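Side-chain contacts in putative uncharacterized protein (Bacteroides eggerthii DSM 20697, PDB 5BYP), which is of unknown function but folds as a lipocalin-like beta-barrel and so may bind a small hydrophobic ligand: residues 68-73 and 77-82; 101-106 and 120-125. All coordinates share one frame; numbering follows the deposited sequence.

Contact 1. Residues 68-73 and 77-82; sequences LWPDNS and EAAHEE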
ATOM      1  N   LEU A  68       3.222   7.867  -2.472  1.00 68.80           N
ATOM      2  CA  LEU A  68       4.329   7.770  -1.519  1.00 67.76           C
ATOM      3  C   LEU A  68       5.166   9.044  -1.488  1.00 77.00           C
ATOM      4  O   LEU A  68       5.489   9.606  -2.542  1.00 77.45           O
ATOM      5  CB  LEU A  68       5.243   6.591  -1.829  1.00 64.85           C
ATOM      6  CG  LEU A  68       4.677   5.207  -1.670  1.00 67.48           C
ATOM      7  CD1 LEU A  68       5.781   4.212  -1.629  1.00 65.59           C
ATOM      8  CD2 LEU A  68       3.832   5.087  -0.403  1.00 70.26           C
ATOM      9  N   TRP A  69       5.617   9.421  -0.279  1.00 74.53           N
ATOM     10  CA  TRP A  69       6.452  10.580  -0.067  1.00 74.94           C
ATOM     11  C   TRP A  69       7.942  10.196   0.028  1.00 74.80           C
ATOM     12  O   TRP A  69       8.286   9.233   0.712  1.00 71.48           O
ATOM     13  CB  TRP A  69       6.013  11.314   1.191  1.00 76.44           C
ATOM     14  CG  TRP A  69       6.498  12.722   1.199  1.00 78.86           C
ATOM     15  CD1 TRP A  69       7.627  13.184   1.800  1.00 82.77           C
ATOM     16  CD2 TRP A  69       6.015  13.799   0.367  1.00 79.04           C
ATOM     17  NE1 TRP A  69       7.808  14.516   1.504  1.00 83.96           N
ATOM     18  CE2 TRP A  69       6.848  14.910   0.605  1.00 84.79           C
ATOM     19  CE3 TRP A  69       4.938  13.934  -0.541  1.00 79.92           C
ATOM     20  CZ2 TRP A  69       6.629  16.147   0.004  1.00 85.41           C
ATOM     21  CZ3 TRP A  69       4.718  15.161  -1.130  1.00 83.39           C
ATOM     22  CH2 TRP A  69       5.540  16.260  -0.838  1.00 85.45           C
ATOM     23  N   PRO A  70       8.864  10.898  -0.675  1.00 72.18           N
ATOM     24  CA  PRO A  70       8.675  12.089  -1.524  1.00 70.86           C
ATOM     25  C   PRO A  70       8.076  11.749  -2.872  1.00 70.66           C
ATOM     26  O   PRO A  70       8.390  10.710  -3.453  1.00 69.76           O
ATOM     27  CB  PRO A  70      10.103  12.619  -1.679  1.00 72.36           C
ATOM     28  CG  PRO A  70      10.961  11.400  -1.603  1.00 75.54           C
ATOM     29  CD  PRO A  70      10.292  10.515  -0.605  1.00 71.86           C
ATOM     30  N   ASP A  71       7.240  12.647  -3.379  1.00 66.53           N
ATOM     31  CA  ASP A  71       6.607  12.482  -4.668  1.00 65.99           C
ATOM     32  C   ASP A  71       7.594  12.900  -5.778  1.00 69.54           C
ATOM     33  O   ASP A  71       8.739  13.193  -5.477  1.00 67.57           O
ATOM     34  CB  ASP A  71       5.296  13.269  -4.713  1.00 68.16           C
ATOM     35  CG  ASP A  71       5.383  14.784  -4.516  1.00 73.91           C
ATOM     36  OD1 ASP A  71       6.530  15.313  -4.314  1.00 68.69           O
ATOM     37  OD2 ASP A  71       4.313  15.451  -4.570  1.00 81.46           O
ATOM     38  N   ASN A  72       7.167  12.910  -7.048  1.00 67.45           N
ATOM     39  CA  ASN A  72       8.093  13.257  -8.129  1.00 66.67           C
ATOM     40  C   ASN A  72       7.970  14.704  -8.568  1.00 72.12           C
ATOM     41  O   ASN A  72       8.081  14.990  -9.761  1.00 73.97           O
ATOM     42  CB  ASN A  72       7.921  12.329  -9.346  1.00 65.52           C
ATOM     43  CG  ASN A  72       6.519  12.181  -9.858  1.00 70.73           C
ATOM     44  OD1 ASN A  72       5.645  13.009  -9.622  1.00 69.76           O
ATOM     45  ND2 ASN A  72       6.274  11.116 -10.582  1.00 60.42           N
ATOM     46  N   SER A  73       7.848  15.629  -7.623  1.00 68.55           N
ATOM     47  CA  SER A  73       7.869  17.052  -7.976  1.00 70.20           C
ATOM     48  C   SER A  73       9.300  17.462  -8.359  1.00 73.70           C
ATOM     49  O   SER A  73      10.220  16.713  -8.083  1.00 71.32           O
ATOM     50  CB  SER A  73       7.352  17.901  -6.825  1.00 72.09           C
ATOM     51  OG  SER A  73       8.000  17.551  -5.616  1.00 74.77           O
ATOM     52  N   GLU A  77      12.547  15.002  -7.015  1.00 73.68           N
ATOM     53  CA  GLU A  77      12.916  13.954  -7.990  1.00 73.80           C
ATOM     54  C   GLU A  77      14.122  13.105  -7.572  1.00 75.89           C
ATOM     55  O   GLU A  77      14.097  11.902  -7.797  1.00 74.92           O
ATOM     56  CB  GLU A  77      13.198  14.547  -9.381  1.00 77.26           C
ATOM     57  CG  GLU A  77      13.128  13.532 -10.508  1.00 86.91           C
ATOM     58  CD  GLU A  77      11.774  12.875 -10.644  1.00116.02           C
ATOM     59  OE1 GLU A  77      10.821  13.550 -11.098  1.00126.40           O
ATOM     60  OE2 GLU A  77      11.654  11.698 -10.247  1.00115.38           O
ATOM     61  N   ALA A  78      15.174  13.717  -7.008  1.00 72.86           N
ATOM     62  CA  ALA A  78      16.389  13.007  -6.610  1.00 73.12           C
ATOM     63  C   ALA A  78      16.100  11.971  -5.513  1.00 76.70           C
ATOM     64  O   ALA A  78      16.469  10.805  -5.658  1.00 77.79           O
ATOM     65  CB  ALA A  78      17.444  14.000  -6.142  1.00 75.54           C
ATOM     66  N   ALA A  79      15.393  12.385  -4.458  1.00 72.35           N
ATOM     67  CA  ALA A  79      15.000  11.519  -3.360  1.00 70.80           C
ATOM     68  C   ALA A  79      13.918  10.526  -3.810  1.00 72.72           C
ATOM     69  O   ALA A  79      13.954   9.360  -3.402  1.00 74.30           O
ATOM     70  CB  ALA A  79      14.506  12.361  -2.197  1.00 71.70           C
ATOM     71  N   HIS A  80      12.989  10.969  -4.683  1.00 66.19           N
ATOM     72  CA  HIS A  80      11.940  10.089  -5.236  1.00 64.56           C
ATOM     73  C   HIS A  80      12.574   8.935  -6.004  1.00 67.73           C
ATOM     74  O   HIS A  80      12.208   7.790  -5.787  1.00 64.82           O
ATOM     75  CB  HIS A  80      10.983  10.873  -6.154  1.00 65.30           C
ATOM     76  CG  HIS A  80       9.822  10.057  -6.667  1.00 68.38           C
ATOM     77  ND1 HIS A  80       8.717   9.801  -5.880  1.00 69.40           N
ATOM     78  CD2 HIS A  80       9.622   9.495  -7.880  1.00 70.04           C
ATOM     79  CE1 HIS A  80       7.898   9.093  -6.630  1.00 68.60           C
ATOM     80  NE2 HIS A  80       8.399   8.876  -7.833  1.00 69.33           N
ATOM     81  N   GLU A  81      13.559   9.249  -6.886  1.00 67.82           N
ATOM     82  CA  GLU A  81      14.252   8.252  -7.692  1.00 69.78           C
ATOM     83  C   GLU A  81      15.075   7.284  -6.805  1.00 77.10           C
ATOM     84  O   GLU A  81      15.086   6.077  -7.086  1.00 75.87           O
ATOM     85  CB  GLU A  81      15.130   8.891  -8.772  1.00 71.92           C
ATOM     86  CG  GLU A  81      14.323   9.404  -9.964  1.00 76.14           C
ATOM     87  CD  GLU A  81      13.318   8.451 -10.602  1.00 86.55           C
ATOM     88  OE1 GLU A  81      13.734   7.383 -11.095  1.00 88.35           O
ATOM     89  OE2 GLU A  81      12.114   8.782 -10.627  1.00 86.74           O
ATOM     90  N   GLU A  82      15.664   7.783  -5.683  1.00 74.09           N
ATOM     91  CA  GLU A  82      16.355   6.915  -4.716  1.00 73.94           C
ATOM     92  C   GLU A  82      15.374   5.905  -4.089  1.00 76.09           C
ATOM     93  O   GLU A  82      15.763   4.786  -3.784  1.00 77.55           O
ATOM     94  CB  GLU A  82      17.043   7.742  -3.607  1.00 76.41           C
ATOM     95  CG  GLU A  82      18.250   8.541  -4.090  1.00 93.13           C
ATOM     96  CD  GLU A  82      18.912   9.468  -3.078  1.00130.33           C
ATOM     97  OE1 GLU A  82      18.675   9.290  -1.860  1.00136.37           O
ATOM     98  OE2 GLU A  82      19.695  10.352  -3.502  1.00128.84           O
TER
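His80 and Pro70 hold the loop that follows strand 63-68 against the first turn of helix 77-84. The imidazole gives its ND1 proton to the carbonyl: His80 ND1 lies 2.6 Å from Pro70 O in a nearly straight bond (174°), the oxygen at the ring edge and close to its plane. With chi1 at -175° the ring leaves the helix trans to N and lies alongside the loop. There Asn72 covers one ring face in a CH-pi contact, its CB 3.8 Å from the centroid of the His80 ring, while the Asn72 amide plane is turned 54° from the imidazole. This is the close-packed part, with His80 buried in it. At its outer edge Pro70, which follows a cis peptide bond, makes an apolar touch, its CG 3.7 Å from Ala79 CB. Toward solvent the fit slackens. Glu77 bends back at chi2 and lays its carboxylate beside Asn72, with OE1 3.6 Å from Asn72 CB and no hydrogen bond to Asn72 O, and the bond from Glu77 N to Ser73 O is weak. Asp71 turns from the helix; its OD1 is held by Asn76 ND2 and by Ser73 OG, the latter from above the carboxylate plane. Since His80 NE2 is also hydrogen-bonded, to Asp97 O, both ring nitrogens face carbonyl oxygens, an environment that would probably favour a doubly protonated imidazole.

Contact 2. Residues 101-106 and 120-125; sequences RTFKVE and TKYVFR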
ATOM      1  N   ARG A 101      -0.396   4.532  -6.730  1.00 75.32           N
ATOM      2  CA  ARG A 101      -1.360   3.522  -7.209  1.00 76.18           C
ATOM      3  C   ARG A 101      -2.787   3.865  -6.707  1.00 82.95           C
ATOM      4  O   ARG A 101      -2.986   4.145  -5.520  1.00 81.67           O
ATOM      5  CB  ARG A 101      -0.973   2.077  -6.808  1.00 71.87           C
ATOM      6  CG  ARG A 101      -2.043   0.992  -7.228  1.00 73.47           C
ATOM      7  CD  ARG A 101      -1.479  -0.419  -7.374  1.00 70.64           C
ATOM      8  NE  ARG A 101      -0.451  -0.439  -8.420  1.00 84.07           N
ATOM      9  CZ  ARG A 101       0.372  -1.449  -8.663  1.00 86.75           C
ATOM     10  NH1 ARG A 101       0.301  -2.561  -7.943  1.00 71.03           N
ATOM     11  NH2 ARG A 101       1.284  -1.352  -9.620  1.00 67.48           N
ATOM     12  N   THR A 102      -3.759   3.844  -7.641  1.00 83.29           N
ATOM     13  CA  THR A 102      -5.182   4.102  -7.411  1.00 86.07           C
ATOM     14  C   THR A 102      -5.926   2.763  -7.420  1.00 92.22           C
ATOM     15  O   THR A 102      -5.813   1.990  -8.383  1.00 91.87           O
ATOM     16  CB  THR A 102      -5.728   5.094  -8.453  1.00 98.09           C
ATOM     17  OG1 THR A 102      -4.906   6.258  -8.441  1.00100.72           O
ATOM     18  CG2 THR A 102      -7.171   5.499  -8.176  1.00102.95           C
ATOM     19  N   PHE A 103      -6.615   2.467  -6.310  1.00 90.08           N
ATOM     20  CA  PHE A 103      -7.360   1.216  -6.112  1.00 91.00           C
ATOM     21  C   PHE A 103      -8.831   1.441  -6.094  1.00 96.49           C
ATOM     22  O   PHE A 103      -9.286   2.458  -5.571  1.00 97.03           O
ATOM     23  CB  PHE A 103      -6.989   0.565  -4.769  1.00 90.81           C
ATOM     24  CG  PHE A 103      -5.542   0.242  -4.554  1.00 89.65           C
ATOM     25  CD1 PHE A 103      -4.672   1.189  -4.011  1.00 91.29           C
ATOM     26  CD2 PHE A 103      -5.063  -1.043  -4.782  1.00 90.52           C
ATOM     27  CE1 PHE A 103      -3.338   0.871  -3.762  1.00 89.71           C
ATOM     28  CE2 PHE A 103      -3.733  -1.365  -4.515  1.00 90.90           C
ATOM     29  CZ  PHE A 103      -2.879  -0.410  -4.014  1.00 87.44           C
ATOM     30  N   LYS A 104      -9.588   0.438  -6.541  1.00 93.60           N
ATOM     31  CA  LYS A 104     -11.034   0.415  -6.388  1.00 96.32           C
ATOM     32  C   LYS A 104     -11.332  -0.189  -5.029  1.00 98.20           C
ATOM     33  O   LYS A 104     -10.779  -1.241  -4.693  1.00 94.15           O
ATOM     34  CB  LYS A 104     -11.718  -0.369  -7.529  1.00101.55           C
ATOM     35  CG  LYS A 104     -11.714   0.336  -8.902  1.00112.14           C
ATOM     36  CD  LYS A 104     -12.705   1.515  -9.013  1.00124.84           C
ATOM     37  CE  LYS A 104     -14.153   1.112  -9.191  1.00133.09           C
ATOM     38  NZ  LYS A 104     -15.041   2.305  -9.295  1.00140.09           N
ATOM     39  N   VAL A 105     -12.106   0.519  -4.200  1.00 97.72           N
ATOM     40  CA  VAL A 105     -12.462   0.011  -2.873  1.00 98.67           C
ATOM     41  C   VAL A 105     -13.659  -0.924  -3.017  1.00109.68           C
ATOM     42  O   VAL A 105     -14.787  -0.458  -3.197  1.00112.62           O
ATOM     43  CB  VAL A 105     -12.727   1.141  -1.855  1.00102.47           C
ATOM     44  CG1 VAL A 105     -13.033   0.561  -0.464  1.00102.05           C
ATOM     45  CG2 VAL A 105     -11.543   2.115  -1.804  1.00 99.05           C
ATOM     46  N   GLU A 106     -13.403  -2.240  -3.006  1.00108.99           N
ATOM     47  CA  GLU A 106     -14.467  -3.246  -3.139  1.00114.44           C
ATOM     48  C   GLU A 106     -15.151  -3.503  -1.791  1.00122.38           C
ATOM     49  O   GLU A 106     -16.367  -3.673  -1.742  1.00125.10           O
ATOM     50  CB  GLU A 106     -13.918  -4.564  -3.709  1.00115.24           C
ATOM     51  CG  GLU A 106     -13.392  -4.446  -5.130  1.00127.40           C
ATOM     52  CD  GLU A 106     -13.117  -5.764  -5.827  1.00156.08           C
ATOM     53  OE1 GLU A 106     -13.176  -6.823  -5.160  1.00137.22           O
ATOM     54  OE2 GLU A 106     -12.882  -5.740  -7.056  1.00163.63           O
ATOM     55  N   THR A 120      -6.214  -7.550  -9.630  1.00 98.62           N
ATOM     56  CA  THR A 120      -5.534  -8.098  -8.459  1.00 96.04           C
ATOM     57  C   THR A 120      -6.224  -7.551  -7.215  1.00 98.55           C
ATOM     58  O   THR A 120      -6.366  -6.335  -7.060  1.00 96.33           O
ATOM     59  CB  THR A 120      -4.023  -7.797  -8.509  1.00 99.46           C
ATOM     60  OG1 THR A 120      -3.510  -8.320  -9.739  1.00 97.08           O
ATOM     61  CG2 THR A 120      -3.256  -8.404  -7.331  1.00 94.40           C
ATOM     62  N   LYS A 121      -6.704  -8.458  -6.362  1.00 96.61           N
ATOM     63  CA  LYS A 121      -7.387  -8.095  -5.131  1.00 95.95           C
ATOM     64  C   LYS A 121      -6.386  -8.040  -3.971  1.00 96.30           C
ATOM     65  O   LYS A 121      -5.539  -8.923  -3.836  1.00 94.18           O
ATOM     66  CB  LYS A 121      -8.540  -9.078  -4.832  1.00100.92           C
ATOM     67  N   TYR A 122      -6.446  -6.958  -3.181  1.00 92.68           N
ATOM     68  CA  TYR A 122      -5.637  -6.752  -1.974  1.00 90.12           C
ATOM     69  C   TYR A 122      -6.553  -6.978  -0.774  1.00 95.55           C
ATOM     70  O   TYR A 122      -7.464  -6.183  -0.554  1.00 96.82           O
ATOM     71  CB  TYR A 122      -5.018  -5.337  -1.962  1.00 87.86           C
ATOM     72  CG  TYR A 122      -3.865  -5.093  -2.911  1.00 85.84           C
ATOM     73  CD1 TYR A 122      -4.005  -5.314  -4.278  1.00 88.82           C
ATOM     74  CD2 TYR A 122      -2.710  -4.444  -2.480  1.00 84.13           C
ATOM     75  CE1 TYR A 122      -2.978  -5.015  -5.169  1.00 89.45           C
ATOM     76  CE2 TYR A 122      -1.680  -4.129  -3.363  1.00 83.31           C
ATOM     77  CZ  TYR A 122      -1.818  -4.413  -4.707  1.00 91.45           C
ATOM     78  OH  TYR A 122      -0.801  -4.088  -5.565  1.00 93.07           O
ATOM     79  N   VAL A 123      -6.380  -8.110  -0.061  1.00 92.13           N
ATOM     80  CA  VAL A 123      -7.280  -8.526   1.021  1.00 93.28           C
ATOM     81  C   VAL A 123      -6.631  -8.279   2.374  1.00 96.18           C
ATOM     82  O   VAL A 123      -5.680  -8.972   2.758  1.00 94.40           O
ATOM     83  CB  VAL A 123      -7.697 -10.011   0.851  1.00 99.27           C
ATOM     84  CG1 VAL A 123      -8.609 -10.461   1.984  1.00101.31           C
ATOM     85  CG2 VAL A 123      -8.361 -10.245  -0.505  1.00100.49           C
ATOM     86  N   PHE A 124      -7.178  -7.293   3.107  1.00 94.46           N
ATOM     87  CA  PHE A 124      -6.674  -6.850   4.409  1.00 93.26           C
ATOM     88  C   PHE A 124      -7.615  -7.177   5.553  1.00 99.25           C
ATOM     89  O   PHE A 124      -8.845  -7.138   5.394  1.00 99.97           O
ATOM     90  CB  PHE A 124      -6.450  -5.327   4.416  1.00 92.86           C
ATOM     91  CG  PHE A 124      -5.547  -4.754   3.363  1.00 92.03           C
ATOM     92  CD1 PHE A 124      -6.046  -4.394   2.120  1.00 95.40           C
ATOM     93  CD2 PHE A 124      -4.220  -4.439   3.656  1.00 93.59           C
ATOM     94  CE1 PHE A 124      -5.217  -3.796   1.163  1.00 95.17           C
ATOM     95  CE2 PHE A 124      -3.388  -3.845   2.694  1.00 94.77           C
ATOM     96  CZ  PHE A 124      -3.895  -3.521   1.459  1.00 92.98           C
ATOM     97  N   ARG A 125      -7.029  -7.397   6.733  1.00 96.12           N
ATOM     98  CA  ARG A 125      -7.747  -7.548   7.984  1.00 98.77           C
ATOM     99  C   ARG A 125      -7.224  -6.502   8.973  1.00105.00           C
ATOM    100  O   ARG A 125      -6.021  -6.286   9.045  1.00102.27           O
ATOM    101  CB  ARG A 125      -7.639  -8.980   8.539  1.00 98.22           C
ATOM    102  CG  ARG A 125      -8.719  -9.910   7.948  1.00114.36           C
ATOM    103  CD  ARG A 125      -8.755 -11.280   8.585  1.00128.90           C
ATOM    104  NE  ARG A 125     -10.113 -11.663   8.999  1.00140.24           N
ATOM    105  CZ  ARG A 125     -10.487 -12.913   9.239  1.00156.83           C
ATOM    106  NH1 ARG A 125      -9.627 -13.911   9.078  1.00137.95           N
ATOM    107  NH2 ARG A 125     -11.728 -13.180   9.619  1.00149.83           N
TER
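In the antiparallel barrel of this lipocalin-like domain, strands 100-108 and 120-126 both pair with strand 112-117, and the present contact reaches across that intervening strand on the inner side of the curved sheet. The backbones do not pair: even the nearest CA atoms, Phe103 CA and Tyr122 CA, are 9.1 Å apart, and side chains alone bridge the gap. At its heart is a T-shaped aromatic pair. Phe103 turns its edge to the face of Tyr122, with ring centroids 4.9 Å apart and planes at 74°, and Phe103 CE2 stands over the centre of the tyrosine ring. Both aromatic side chains place CG anti to the carbonyl carbon (chi1 -58° for Phe103, -74° for Tyr122), an arrangement that sends them from their separate strands toward each other. Arg101 adds a layer on the same strand, laying its CG over the rim of one Phe103 face before its chain bends at chi3 toward the phenol. Around this core, Leu115 and Ile66 touch Phe103, Tyr17 meets Tyr122 edge-to-face, and Tyr117 forms a cation-pi contact with Arg101. The buried aromatic cluster thus has a polar border where the guanidinium meets the phenol, their planes almost perpendicular. Here Arg101 NH1 donates to Tyr122 OH over 3.0 Å in a noticeably bent hydrogen bond, the oxygen lying nearly in the guanidinium plane.

In the fold
Along the chain contact 1 is complete before the first strand of contact 2 begins; the two centres are about 24 Å from each other, with the middle of the molecule between them. No atoms touch between them; the nearest are about 7 Å apart. Strand 63-68 connects the two regions: its end leads into the loop of contact 1, while its body pairs antiparallel with strand 100-108, which carries the first half of contact 2. Leu68 and Arg101 further share Trp95 as a neighbour. Contact 1 is a local surface contact where the chain leaves strand 63-68 and turns into helix 77-84, whereas contact 2 is buried and joins two strands of the barrel that are next but one, across strand 112-117.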